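Local coordinates for protein putative cathepsin d (Ixodes ricinus, PDB 5N7Q) that probably cleaves peptide bonds as a cathepsin D-type aspartic endopeptidase of the peptidase A1 family, and is held here in complex with the inhibitor pepstatin A, at residues T230-P236 with L311-V317; K284-L288 with V299-M303; F318-Y323 with F335-A339. All coordinates share one frame. Residue numbers count along the deposited sequence, not the author numbering.

All three contacts lie in the C-terminal half of a pepsin-like aspartic peptidase. Contact 1 is the most deeply buried, its centre about 9 Å from the centre of the chain, and borders the substrate cleft. Contact 2, nested inside the loop that contact 1 closes, carries the same sheet outward: Ile233 N and Ile233 O of contact 1 pair with Gly301 O and Met303 N, both at 2.9 Å. Contact 3 follows in series and shares helix 316-319 with contact 1, but its hairpin belongs to another sheet and ends at the exposed C-terminus. Backbone bonds dominate throughout; CH-pi packing distinguishes contact 1, an oblique aromatic pair contact 2 and an edge-to-face pair contact 3.

Contact 1: residues T230-P236 with L311-V317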
loop_
_atom_site.group_PDB
_atom_site.type_symbol
_atom_site.label_atom_id
_atom_site.label_comp_id
_atom_site.label_asym_id
_atom_site.label_seq_id
_atom_site.Cartn_x
_atom_site.Cartn_y
_atom_site.Cartn_z
ATOM N N THR A 230 -1.512 2.677 1.170
ATOM C CA THR A 230 -1.869 3.849 1.972
ATOM C C THR A 230 -0.603 4.684 2.131
ATOM O O THR A 230 0.463 4.141 2.441
ATOM C CB THR A 230 -2.489 3.425 3.316
ATOM O OG1 THR A 230 -3.821 2.962 3.017
ATOM C CG2 THR A 230 -2.560 4.576 4.329
ATOM N N SER A 231 -0.712 6.008 1.943
ATOM C CA SER A 231 0.471 6.857 2.015
ATOM C C SER A 231 0.976 7.066 3.445
ATOM O O SER A 231 2.185 7.052 3.724
ATOM C CB SER A 231 0.144 8.239 1.460
ATOM O OG SER A 231 -0.320 8.159 0.118
ATOM N N LEU A 232 0.044 7.348 4.344
ATOM C CA LEU A 232 0.356 7.777 5.699
ATOM C C LEU A 232 0.128 6.637 6.688
ATOM O O LEU A 232 0.114 5.455 6.306
ATOM C CB LEU A 232 -0.457 9.043 6.050
ATOM C CG LEU A 232 -0.313 10.207 5.085
ATOM C CD1 LEU A 232 -1.099 11.398 5.635
ATOM C CD2 LEU A 232 1.139 10.574 4.800
ATOM N N ILE A 233 0.023 6.974 7.963
ATOM C CA ILE A 233 -0.483 6.072 8.991
ATOM C C ILE A 233 -1.855 6.579 9.343
ATOM O O ILE A 233 -2.017 7.779 9.630
ATOM C CB ILE A 233 0.447 5.999 10.208
ATOM C CG1 ILE A 233 1.760 5.326 9.808
ATOM C CG2 ILE A 233 -0.236 5.303 11.397
ATOM C CD1 ILE A 233 2.840 5.373 10.835
ATOM N N THR A 234 -2.839 5.703 9.337
ATOM C CA THR A 234 -4.191 6.068 9.788
ATOM C C THR A 234 -4.427 5.416 11.118
ATOM O O THR A 234 -3.835 4.390 11.441
ATOM C CB THR A 234 -5.321 5.719 8.818
ATOM O OG1 THR A 234 -5.640 4.320 8.903
ATOM C CG2 THR A 234 -4.930 6.020 7.352
ATOM N N GLY A 235 -5.295 6.032 11.904
ATOM C CA GLY A 235 -5.724 5.449 13.161
ATOM C C GLY A 235 -7.113 5.868 13.582
ATOM O O GLY A 235 -7.721 6.728 12.953
ATOM N N PRO A 236 -7.603 5.280 14.682
ATOM C CA PRO A 236 -8.871 5.712 15.261
ATOM C C PRO A 236 -8.844 7.235 15.466
ATOM O O PRO A 236 -7.894 7.731 16.071
ATOM C CB PRO A 236 -8.900 4.970 16.610
ATOM C CG PRO A 236 -8.069 3.754 16.391
ATOM C CD PRO A 236 -6.951 4.241 15.509
ATOM N N LEU A 311 -8.896 0.155 13.773
ATOM C CA LEU A 311 -7.540 -0.292 13.570
ATOM C C LEU A 311 -6.697 0.810 12.988
ATOM O O LEU A 311 -7.187 1.870 12.583
ATOM C CB LEU A 311 -7.447 -1.584 12.735
ATOM C CG LEU A 311 -7.998 -1.542 11.310
ATOM C CD1 LEU A 311 -7.013 -0.897 10.354
ATOM C CD2 LEU A 311 -8.335 -2.923 10.773
ATOM N N TRP A 312 -5.405 0.580 13.068
ATOM C CA TRP A 312 -4.417 1.475 12.501
ATOM C C TRP A 312 -3.964 0.913 11.178
ATOM O O TRP A 312 -3.689 -0.295 11.060
ATOM C CB TRP A 312 -3.189 1.570 13.414
ATOM C CG TRP A 312 -3.469 2.199 14.768
ATOM C CD1 TRP A 312 -4.105 1.618 15.828
ATOM C CD2 TRP A 312 -3.088 3.519 15.208
ATOM N NE1 TRP A 312 -4.142 2.484 16.900
ATOM C CE2 TRP A 312 -3.534 3.660 16.545
ATOM C CE3 TRP A 312 -2.411 4.587 14.602
ATOM C CZ2 TRP A 312 -3.337 4.839 17.277
ATOM C CZ3 TRP A 312 -2.217 5.749 15.334
ATOM C CH2 TRP A 312 -2.667 5.854 16.663
ATOM N N ILE A 313 -3.897 1.759 10.166
ATOM C CA ILE A 313 -3.298 1.345 8.895
ATOM C C ILE A 313 -1.865 1.866 8.858
ATOM O O ILE A 313 -1.639 3.099 8.882
ATOM C CB ILE A 313 -4.063 1.860 7.668
ATOM C CG1 ILE A 313 -5.526 1.352 7.636
ATOM C CG2 ILE A 313 -3.319 1.437 6.403
ATOM C CD1 ILE A 313 -6.368 1.921 6.497
ATOM N N LEU A 314 -0.917 0.949 8.831
ATOM C CA LEU A 314 0.500 1.267 8.695
ATOM C C LEU A 314 0.824 1.314 7.206
ATOM O O LEU A 314 1.013 0.303 6.564
ATOM C CB LEU A 314 1.341 0.240 9.452
ATOM C CG LEU A 314 1.056 0.083 10.956
ATOM C CD1 LEU A 314 2.061 -0.829 11.611
ATOM C CD2 LEU A 314 1.045 1.440 11.634
ATOM N N GLY A 315 0.809 2.515 6.651
ATOM C CA GLY A 315 1.100 2.769 5.250
ATOM C C GLY A 315 2.558 3.121 5.039
ATOM O O GLY A 315 3.416 2.744 5.841
ATOM N N ASP A 316 2.830 3.820 3.928
ATOM C CA ASP A 316 4.189 4.009 3.439
ATOM C C ASP A 316 5.079 4.755 4.440
ATOM O O ASP A 316 6.286 4.544 4.491
ATOM C CB ASP A 316 4.200 4.743 2.096
ATOM C CG ASP A 316 3.380 4.056 1.010
ATOM O OD1 ASP A 316 3.205 2.801 1.088
ATOM O OD2 ASP A 316 2.922 4.768 0.066
ATOM N N VAL A 317 4.495 5.627 5.255
ATOM C CA VAL A 317 5.274 6.281 6.328
ATOM C C VAL A 317 6.004 5.265 7.218
ATOM O O VAL A 317 7.150 5.488 7.622
ATOM C CB VAL A 317 4.357 7.201 7.169
ATOM C CG1 VAL A 317 4.943 7.471 8.541
ATOM C CG2 VAL A 317 4.084 8.473 6.407
HETATM O O HOH W 1 -7.542 3.776 10.721
#
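Backbone hydrogen bonds carry most of this contact. Strands 233-235 and 312-314 run antiparallel, and Thr234 pairs with Ile313 both ways: Thr234 N to Ile313 O and Ile313 N to Thr234 O, each 2.9 Å. Beyond them, the start of helix 316-319 docks on the loop after Asp227, with Asp316 N to Thr230 O at 2.8 Å and Val317 N to Ser231 O at 3.1 Å; Gly315, its N-cap, has carbonyls so close that a CB would clash. A water bridges Thr234 OG1 and Leu311 O, 2.7 Å from each. Apolar packing covers the Ile233 side, where CD1 meets Val317 CG1 at 3.8 Å. Over one face of the Trp312 indole lie Gly235 CA and Pro236 CD, the latter 3.6 Å from the five-membered-ring centroid. Thr230 OG1 hydrogen-bonds Asp227, a predicted catalytic residue, and Ser231 OG Val16 O and the bound peptide's backbone. Strand 312-314, between 222-226 and 233-235, which the Asp-Thr-Gly loop joins, gives the psi-structure of pepsin-like active sites.

Contact 2: residues K284-L288 with V299-M303; sequences KDYVL and VSGFM
Residues 284-286 form the end of a short helix; at Val287 (phi/psi -96/125°) the chain turns extended and enters strand 287-292. Against it, antiparallel, runs 299-303, extended at Val299 and Ser300, kinked at Gly301 (-78/12°) and extended again from Phe302. Val287 faces Ser300 as a non-hydrogen-bonded pair, CA-CA 5.2 Å; Leu288 and Val299 form the hydrogen-bonded pair, CA-CA 5.0 Å, with Leu288 N to Val299 O at 3.0 Å and Val299 N to Leu288 O at 2.8 Å. Next to the helix, Gly301 N makes a weak bond to Tyr286 O, 2.8 Å; a CB on Gly301 would strike that oxygen. Tyr286 (chi1 p) and Phe302 (chi1 m) meet obliquely, ring centroids 5.1 Å apart and planes at 53°, with Phe302 CE2 over the tyrosine face, 3.5 Å from Tyr286 CG. Leu288 and Val299, both chi1 t, lie on the face opposite Val287 and Ser300, CB to CB 4.4 Å. Ser300 (chi1 t) accepts from Phe302 N at OG, 3.3 Å, an ST turn; the same OG bonds Asn244. Leu288 and Met303 touch the bound peptide. These segments form the open end of the beta hairpin 287-292/295-304, where a helix leads into its first strand.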
loop_
_atom_site.group_PDB
_atom_site.type_symbol
_atom_site.label_atom_id
_atom_site.label_comp_id
_atom_site.label_asym_id
_atom_site.label_seq_id
_atom_site.Cartn_x
_atom_site.Cartn_y
_atom_site.Cartn_z
ATOM N N LYS A 284 11.479 13.028 10.651
ATOM C CA LYS A 284 11.931 12.892 9.258
ATOM C C LYS A 284 11.155 11.788 8.529
ATOM O O LYS A 284 10.868 11.913 7.326
ATOM C CB LYS A 284 13.439 12.644 9.153
ATOM C CG LYS A 284 13.952 12.593 7.706
ATOM C CD LYS A 284 15.452 12.827 7.681
ATOM C CE LYS A 284 16.035 12.907 6.275
ATOM N NZ LYS A 284 17.512 12.698 6.313
ATOM N N ASP A 285 10.776 10.741 9.269
ATOM C CA ASP A 285 9.984 9.634 8.732
ATOM C C ASP A 285 8.501 9.993 8.576
ATOM O O ASP A 285 7.875 9.620 7.586
ATOM C CB ASP A 285 10.078 8.405 9.627
ATOM C CG ASP A 285 11.500 7.896 9.792
ATOM O OD1 ASP A 285 12.213 7.748 8.777
ATOM O OD2 ASP A 285 11.906 7.632 10.952
ATOM N N TYR A 286 7.930 10.743 9.535
ATOM C CA TYR A 286 6.468 10.892 9.554
ATOM C C TYR A 286 5.895 12.203 9.055
ATOM O O TYR A 286 4.702 12.318 8.922
ATOM C CB TYR A 286 5.891 10.521 10.923
ATOM C CG TYR A 286 6.194 11.453 12.079
ATOM C CD1 TYR A 286 5.658 12.741 12.152
ATOM C CD2 TYR A 286 6.970 11.015 13.169
ATOM C CE1 TYR A 286 5.895 13.554 13.249
ATOM C CE2 TYR A 286 7.198 11.834 14.267
ATOM C CZ TYR A 286 6.661 13.106 14.283
ATOM O OH TYR A 286 6.886 13.922 15.384
ATOM N N VAL A 287 6.732 13.173 8.719
ATOM C CA VAL A 287 6.257 14.429 8.120
ATOM C C VAL A 287 6.367 14.328 6.615
ATOM O O VAL A 287 7.434 14.037 6.094
ATOM C CB VAL A 287 7.040 15.653 8.638
ATOM C CG1 VAL A 287 6.614 16.937 7.916
ATOM C CG2 VAL A 287 6.879 15.782 10.141
ATOM N N LEU A 288 5.258 14.569 5.934
ATOM C CA LEU A 288 5.202 14.523 4.473
ATOM C C LEU A 288 5.134 15.931 3.912
ATOM O O LEU A 288 4.253 16.691 4.283
ATOM C CB LEU A 288 3.980 13.723 4.016
ATOM C CG LEU A 288 3.835 13.527 2.490
ATOM C CD1 LEU A 288 4.861 12.567 1.946
ATOM C CD2 LEU A 288 2.427 13.051 2.177
ATOM N N VAL A 299 2.736 18.064 6.260
ATOM C CA VAL A 299 1.571 17.277 6.652
ATOM C C VAL A 299 1.994 16.249 7.704
ATOM O O VAL A 299 2.989 15.547 7.557
ATOM C CB VAL A 299 0.962 16.609 5.410
ATOM C CG1 VAL A 299 -0.065 15.541 5.780
ATOM C CG2 VAL A 299 0.356 17.670 4.511
ATOM N N SER A 300 1.221 16.158 8.777
ATOM C CA SER A 300 1.423 15.120 9.748
ATOM C C SER A 300 1.085 13.770 9.131
ATOM O O SER A 300 -0.002 13.601 8.578
ATOM C CB SER A 300 0.506 15.335 10.937
ATOM O OG SER A 300 0.565 14.199 11.786
ATOM N N GLY A 301 1.976 12.824 9.277
ATOM C CA GLY A 301 1.760 11.484 8.758
ATOM C C GLY A 301 0.832 10.613 9.577
ATOM O O GLY A 301 0.770 9.415 9.332
ATOM N N PHE A 302 0.123 11.191 10.536
ATOM C CA PHE A 302 -0.906 10.482 11.300
ATOM C C PHE A 302 -2.242 11.108 11.030
ATOM O O PHE A 302 -2.466 12.271 11.400
ATOM C CB PHE A 302 -0.585 10.447 12.799
ATOM C CG PHE A 302 0.799 10.003 13.081
ATOM C CD1 PHE A 302 1.118 8.666 13.073
ATOM C CD2 PHE A 302 1.803 10.931 13.302
ATOM C CE1 PHE A 302 2.419 8.268 13.294
ATOM C CE2 PHE A 302 3.099 10.542 13.532
ATOM C CZ PHE A 302 3.411 9.189 13.514
ATOM N N MET A 303 -3.139 10.377 10.374
ATOM C CA MET A 303 -4.449 10.844 9.989
ATOM C C MET A 303 -5.554 9.935 10.546
ATOM O O MET A 303 -5.381 8.737 10.694
ATOM C CB MET A 303 -4.547 10.983 8.477
ATOM C CG MET A 303 -4.317 9.702 7.713
ATOM S SD MET A 303 -4.678 9.844 5.948
ATOM C CE MET A 303 -6.441 9.653 5.872
#

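Contact 3: residues F318-Y323 with F335-A339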
loop_
_atom_site.group_PDB
_atom_site.type_symbol
_atom_site.label_atom_id
_atom_site.label_comp_id
_atom_site.label_asym_id
_atom_site.label_seq_id
_atom_site.Cartn_x
_atom_site.Cartn_y
_atom_site.Cartn_z
ATOM N N PHE A 318 5.339 4.141 7.515
ATOM C CA PHE A 318 5.923 3.040 8.309
ATOM C C PHE A 318 6.704 2.043 7.473
ATOM O O PHE A 318 7.801 1.601 7.867
ATOM C CB PHE A 318 4.819 2.285 9.094
ATOM C CG PHE A 318 5.329 1.355 10.147
ATOM C CD1 PHE A 318 5.630 1.824 11.416
ATOM C CD2 PHE A 318 5.526 0.014 9.883
ATOM C CE1 PHE A 318 6.101 0.977 12.390
ATOM C CE2 PHE A 318 6.026 -0.834 10.857
ATOM C CZ PHE A 318 6.290 -0.375 12.104
ATOM N N LEU A 319 6.164 1.702 6.310
ATOM C CA LEU A 319 6.701 0.605 5.507
ATOM C C LEU A 319 7.946 1.014 4.728
ATOM O O LEU A 319 8.626 0.162 4.167
ATOM C CB LEU A 319 5.594 0.093 4.549
ATOM C CG LEU A 319 4.325 -0.450 5.219
ATOM C CD1 LEU A 319 3.262 -0.701 4.145
ATOM C CD2 LEU A 319 4.613 -1.690 6.030
ATOM N N GLY A 320 8.270 2.295 4.702
ATOM C CA GLY A 320 9.573 2.758 4.205
ATOM C C GLY A 320 10.731 2.476 5.141
ATOM O O GLY A 320 11.716 1.834 4.758
ATOM N N PRO A 321 10.658 2.977 6.384
ATOM C CA PRO A 321 11.786 2.729 7.317
ATOM C C PRO A 321 11.874 1.272 7.791
ATOM O O PRO A 321 12.923 0.858 8.297
ATOM C CB PRO A 321 11.520 3.714 8.488
ATOM C CG PRO A 321 10.104 4.122 8.340
ATOM C CD PRO A 321 9.786 4.063 6.874
ATOM N N TYR A 322 10.784 0.521 7.630
ATOM C CA TYR A 322 10.753 -0.897 7.998
ATOM C C TYR A 322 10.428 -1.754 6.787
ATOM O O TYR A 322 9.315 -1.748 6.284
ATOM C CB TYR A 322 9.815 -1.119 9.188
ATOM C CG TYR A 322 10.332 -0.304 10.372
ATOM C CD1 TYR A 322 11.506 -0.663 11.005
ATOM C CD2 TYR A 322 9.747 0.894 10.753
ATOM C CE1 TYR A 322 12.053 0.103 12.004
ATOM C CE2 TYR A 322 10.281 1.671 11.754
ATOM C CZ TYR A 322 11.453 1.277 12.362
ATOM O OH TYR A 322 11.979 2.052 13.385
ATOM N N TYR A 323 11.449 -2.441 6.282
ATOM C CA TYR A 323 11.303 -3.463 5.251
ATOM C C TYR A 323 10.313 -4.532 5.742
ATOM O O TYR A 323 10.370 -4.930 6.907
ATOM C CB TYR A 323 12.661 -4.084 5.018
ATOM C CG TYR A 323 12.775 -5.054 3.870
ATOM C CD1 TYR A 323 12.525 -4.643 2.553
ATOM C CD2 TYR A 323 13.175 -6.361 4.067
ATOM C CE1 TYR A 323 12.647 -5.512 1.490
ATOM C CE2 TYR A 323 13.300 -7.239 3.012
ATOM C CZ TYR A 323 13.062 -6.825 1.718
ATOM O OH TYR A 323 13.213 -7.692 0.670
ATOM N N PHE A 335 8.917 -7.446 10.056
ATOM C CA PHE A 335 9.424 -6.074 9.947
ATOM C C PHE A 335 10.912 -6.067 10.319
ATOM O O PHE A 335 11.313 -6.684 11.298
ATOM C CB PHE A 335 8.693 -5.082 10.858
ATOM C CG PHE A 335 7.237 -4.899 10.529
ATOM C CD1 PHE A 335 6.839 -4.283 9.342
ATOM C CD2 PHE A 335 6.265 -5.347 11.402
ATOM C CE1 PHE A 335 5.490 -4.109 9.054
ATOM C CE2 PHE A 335 4.926 -5.187 11.109
ATOM C CZ PHE A 335 4.538 -4.579 9.950
ATOM N N ALA A 336 11.707 -5.331 9.566
ATOM C CA ALA A 336 13.112 -5.086 9.939
ATOM C C ALA A 336 13.516 -3.674 9.524
ATOM O O ALA A 336 13.059 -3.172 8.526
ATOM C CB ALA A 336 14.042 -6.100 9.304
ATOM N N GLU A 337 14.473 -3.108 10.233
ATOM C CA GLU A 337 15.017 -1.808 9.889
ATOM C C GLU A 337 15.561 -1.828 8.473
ATOM O O GLU A 337 16.343 -2.690 8.126
ATOM C CB GLU A 337 16.171 -1.496 10.841
ATOM C CG GLU A 337 16.735 -0.111 10.678
ATOM C CD GLU A 337 17.752 0.276 11.752
ATOM O OE1 GLU A 337 18.065 -0.530 12.667
ATOM O OE2 GLU A 337 18.243 1.424 11.669
ATOM N N VAL A 338 15.169 -0.862 7.669
ATOM C CA VAL A 338 15.592 -0.800 6.276
ATOM C C VAL A 338 17.101 -0.537 6.174
ATOM O O VAL A 338 17.691 0.046 7.091
ATOM C CB VAL A 338 14.716 0.218 5.497
ATOM C CG1 VAL A 338 15.115 1.659 5.819
ATOM C CG2 VAL A 338 14.731 -0.050 4.006
ATOM N N ALA A 339 17.729 -0.998 5.091
ATOM C CA ALA A 339 19.171 -0.757 4.892
ATOM C C ALA A 339 19.396 0.435 3.987
ATOM O O ALA A 339 20.059 0.332 2.931
ATOM C CB ALA A 339 19.856 -1.978 4.322
ATOM O OXT ALA A 339 18.900 1.527 4.289
#
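Three backbone hydrogen bonds zip the two segments together. Pro321 O accepts from Val338 N at 2.9 Å, while Tyr323 and Ala336 pair both ways: Ala336 N to Tyr323 O at 3.0 Å, and Tyr323 N to Ala336 O at 2.9 Å, the latter weak because its angle is only 120°. Ala336 O also receives the CA-H of Tyr322, CA to O 3.3 Å. Tyr322 N is satisfied within its own segment by Phe318 O, 3.2 Å. Both tyrosine hydroxyls find partners outside: Tyr322 OH bonds the backbone O of Ser280, Tyr323 OH the N of Asp178. The exposed Glu337 carboxylate makes a long, weak ion pair with Lys183, whose backbone hydrogen-bonds that of Glu337. Apolar contact centres on Phe335, whose ring face meets the edge of Phe318, centroids 5.3 Å apart and planes at 87°; Leu319 CD2 lies at the Phe335 ring edge, 4.0 Å from CE1. The turn after helix 316-319 thus leads into the antiparallel hairpin 322-327/332-337, which strand 155-160 flanks beside 322-327 and strand 187-190 beside 332-337.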